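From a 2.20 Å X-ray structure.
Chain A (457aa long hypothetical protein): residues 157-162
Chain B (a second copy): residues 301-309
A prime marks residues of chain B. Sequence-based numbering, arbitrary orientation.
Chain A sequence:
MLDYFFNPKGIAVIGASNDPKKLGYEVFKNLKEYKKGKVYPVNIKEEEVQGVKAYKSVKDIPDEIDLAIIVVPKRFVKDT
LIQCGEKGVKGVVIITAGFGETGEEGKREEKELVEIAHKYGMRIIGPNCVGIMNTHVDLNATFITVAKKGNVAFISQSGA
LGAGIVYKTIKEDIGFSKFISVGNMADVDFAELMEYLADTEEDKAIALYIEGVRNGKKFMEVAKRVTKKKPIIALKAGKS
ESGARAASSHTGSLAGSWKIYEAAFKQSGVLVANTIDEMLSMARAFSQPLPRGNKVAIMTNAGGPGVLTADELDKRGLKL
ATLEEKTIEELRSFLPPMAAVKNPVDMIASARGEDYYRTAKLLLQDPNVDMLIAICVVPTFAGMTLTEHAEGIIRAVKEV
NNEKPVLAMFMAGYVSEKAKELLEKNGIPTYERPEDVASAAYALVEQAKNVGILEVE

Chain A, residues 157-162: QSGALG
Chain B (301-309) NAGGPGVLT

How do the two backbones meet? Each stretch is a short loop running into the first turns of a helix, so the contact joins two helix starts. In chain A, Gln157 (phi/psi -85/-3) and Ser158 (-122/115) lead into a helix at Gly159, with Ala160 at -68/-43 and Gly162 N donating a hydrogen bond to Ser158 O at 2.9 Å. In chain B, Asn301′ (-101/11) and the N-cap Ala302′ (-150/122) precede a helix from Gly303′, with Gly304′ at -45/-59, whose first turn closes with Gly306′ N to Ala302′ O at 3.2 Å. The register is set by Ala160 CA to Ala302′ CA, 5.7 Å, and Leu161 CA to Gly304′ CA, 5.6 Å. Together the stretches bury 228 Å².

Why does Ser158 adopt the t rotamer? At chi1 169° its hydroxyl caps its own helix, OG accepting from Leu161 N at 3.3 Å with an N-H...O angle of 159°. The CA-to-CB bond points toward chain B, and OG comes 3.7 Å from Gly304′ CA. No direct hydrogen bond crosses between the stretches; instead one water bridges them, its O 2.8 Å from Ser158 OG and accepting from Gly304′ N at 3.0 Å. The water thus satisfies an amide in the first turn of the chain B helix.

What lets the backbones come so close? Gly304′ has no side chain, and an ideal CB there would point toward chain A, lying 2.4 Å from Ser158 OG, a clash, and 3.4 Å from Leu161 CB. Nearby, the CA-to-CB bonds of Ala160 and Ala302′ each point toward the other stretch, and the two CB atoms meet at 3.2 Å, a very tight methyl contact. Ala160 CB also lies 4.4 Å from Pro305′ CD.

How do the larger apolar side chains fit? The CA-to-CB bond of Leu161 points sideways, with chi1 -176° (t) and chi2 63° (p). In this conformation CD1 lies 4.4 Å from Pro305′ CG and 4.2 Å from Leu308′ CD1, and CD2 lies 4.1 Å from the same Leu308′ CD1, so both methyls pack against Leu308′. Pro305′, with its C-gamma exo pucker, also brings CD within 4.3 Å of Leu161 N. The CA-to-CB bond of Leu308′ points toward chain A, and with chi1 -65° (m) and chi2 176° (t) the side chain carries CD1 to that meeting. Val307′ (chi1 171°, t) stays out of reach, as does Thr309′ (chi1 -56°, m), whose OG1 donates to Pro305′ O at 2.8 Å within its own helix.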

# COMPACT_ATOMS: atom_id res chain seq x y z
N GLN A 157 -3.32 5.79 20.29
CA GLN A 157 -3.71 6.97 21.04
C GLN A 157 -4.59 7.85 20.16
O GLN A 157 -5.09 8.87 20.59
CB GLN A 157 -2.45 7.71 21.51
CG GLN A 157 -2.66 8.70 22.64
CD GLN A 157 -1.35 9.09 23.32
OE1 GLN A 157 -0.26 8.97 22.73
NE2 GLN A 157 -1.44 9.55 24.57
N SER A 158 -4.79 7.44 18.91
CA SER A 158 -5.65 8.16 17.98
C SER A 158 -6.75 7.20 17.51
O SER A 158 -6.48 6.20 16.85
CB SER A 158 -4.85 8.64 16.77
OG SER A 158 -5.73 9.12 15.77
N GLY A 159 -7.99 7.52 17.88
CA GLY A 159 -9.11 6.68 17.50
C GLY A 159 -9.41 6.67 16.01
O GLY A 159 -9.77 5.63 15.46
N ALA A 160 -9.28 7.83 15.36
CA ALA A 160 -9.56 7.92 13.93
C ALA A 160 -8.53 7.13 13.15
O ALA A 160 -8.86 6.42 12.20
CB ALA A 160 -9.55 9.38 13.49
N LEU A 161 -7.26 7.25 13.55
CA LEU A 161 -6.22 6.49 12.89
C LEU A 161 -6.48 5.00 13.16
O LEU A 161 -6.31 4.16 12.28
CB LEU A 161 -4.84 6.86 13.42
CG LEU A 161 -3.78 6.10 12.64
CD1 LEU A 161 -3.85 6.56 11.17
CD2 LEU A 161 -2.40 6.34 13.23
N GLY A 162 -6.90 4.68 14.37
CA GLY A 162 -7.20 3.30 14.70
C GLY A 162 -8.20 2.70 13.72
O GLY A 162 -7.93 1.68 13.10
N ASN B 301 -11.10 15.11 8.81
CA ASN B 301 -12.11 14.81 9.81
C ASN B 301 -11.43 14.01 10.91
O ASN B 301 -12.10 13.47 11.78
CB ASN B 301 -13.27 14.01 9.18
CG ASN B 301 -12.88 12.60 8.81
OD1 ASN B 301 -11.70 12.31 8.60
ND2 ASN B 301 -13.87 11.72 8.70
N ALA B 302 -10.10 13.95 10.87
CA ALA B 302 -9.33 13.18 11.84
C ALA B 302 -7.93 13.73 12.13
O ALA B 302 -7.10 13.85 11.23
CB ALA B 302 -9.22 11.74 11.37
N GLY B 303 -7.67 14.03 13.41
CA GLY B 303 -6.38 14.58 13.80
C GLY B 303 -5.17 13.73 13.46
O GLY B 303 -4.25 14.18 12.77
N GLY B 304 -5.16 12.49 13.95
CA GLY B 304 -4.05 11.59 13.67
C GLY B 304 -3.64 11.63 12.21
O GLY B 304 -2.48 11.95 11.89
N PRO B 305 -4.55 11.31 11.28
CA PRO B 305 -4.21 11.34 9.86
C PRO B 305 -3.61 12.69 9.42
O PRO B 305 -2.71 12.74 8.58
CB PRO B 305 -5.54 11.04 9.18
CG PRO B 305 -6.19 10.09 10.15
CD PRO B 305 -5.90 10.75 11.49
N GLY B 306 -4.11 13.78 9.99
CA GLY B 306 -3.59 15.09 9.64
C GLY B 306 -2.17 15.29 10.13
O GLY B 306 -1.31 15.82 9.42
N VAL B 307 -1.91 14.84 11.35
CA VAL B 307 -0.58 14.96 11.94
C VAL B 307 0.47 14.23 11.10
O VAL B 307 1.50 14.80 10.76
CB VAL B 307 -0.57 14.39 13.38
CG1 VAL B 307 0.86 14.32 13.91
CG2 VAL B 307 -1.43 15.28 14.28
N LEU B 308 0.20 12.97 10.77
CA LEU B 308 1.13 12.19 9.97
C LEU B 308 1.41 12.85 8.64
O LEU B 308 2.55 12.94 8.20
CB LEU B 308 0.59 10.78 9.74
CG LEU B 308 0.46 9.93 11.00
CD1 LEU B 308 -0.19 8.59 10.65
CD2 LEU B 308 1.84 9.73 11.63
N THR B 309 0.35 13.34 7.99
CA THR B 309 0.51 14.00 6.70
C THR B 309 1.38 15.26 6.81
O THR B 309 2.42 15.36 6.15
CB THR B 309 -0.87 14.37 6.11
OG1 THR B 309 -1.68 13.20 6.02
CG2 THR B 309 -0.71 14.95 4.71
O HOH W 1 -7.16 11.49 15.90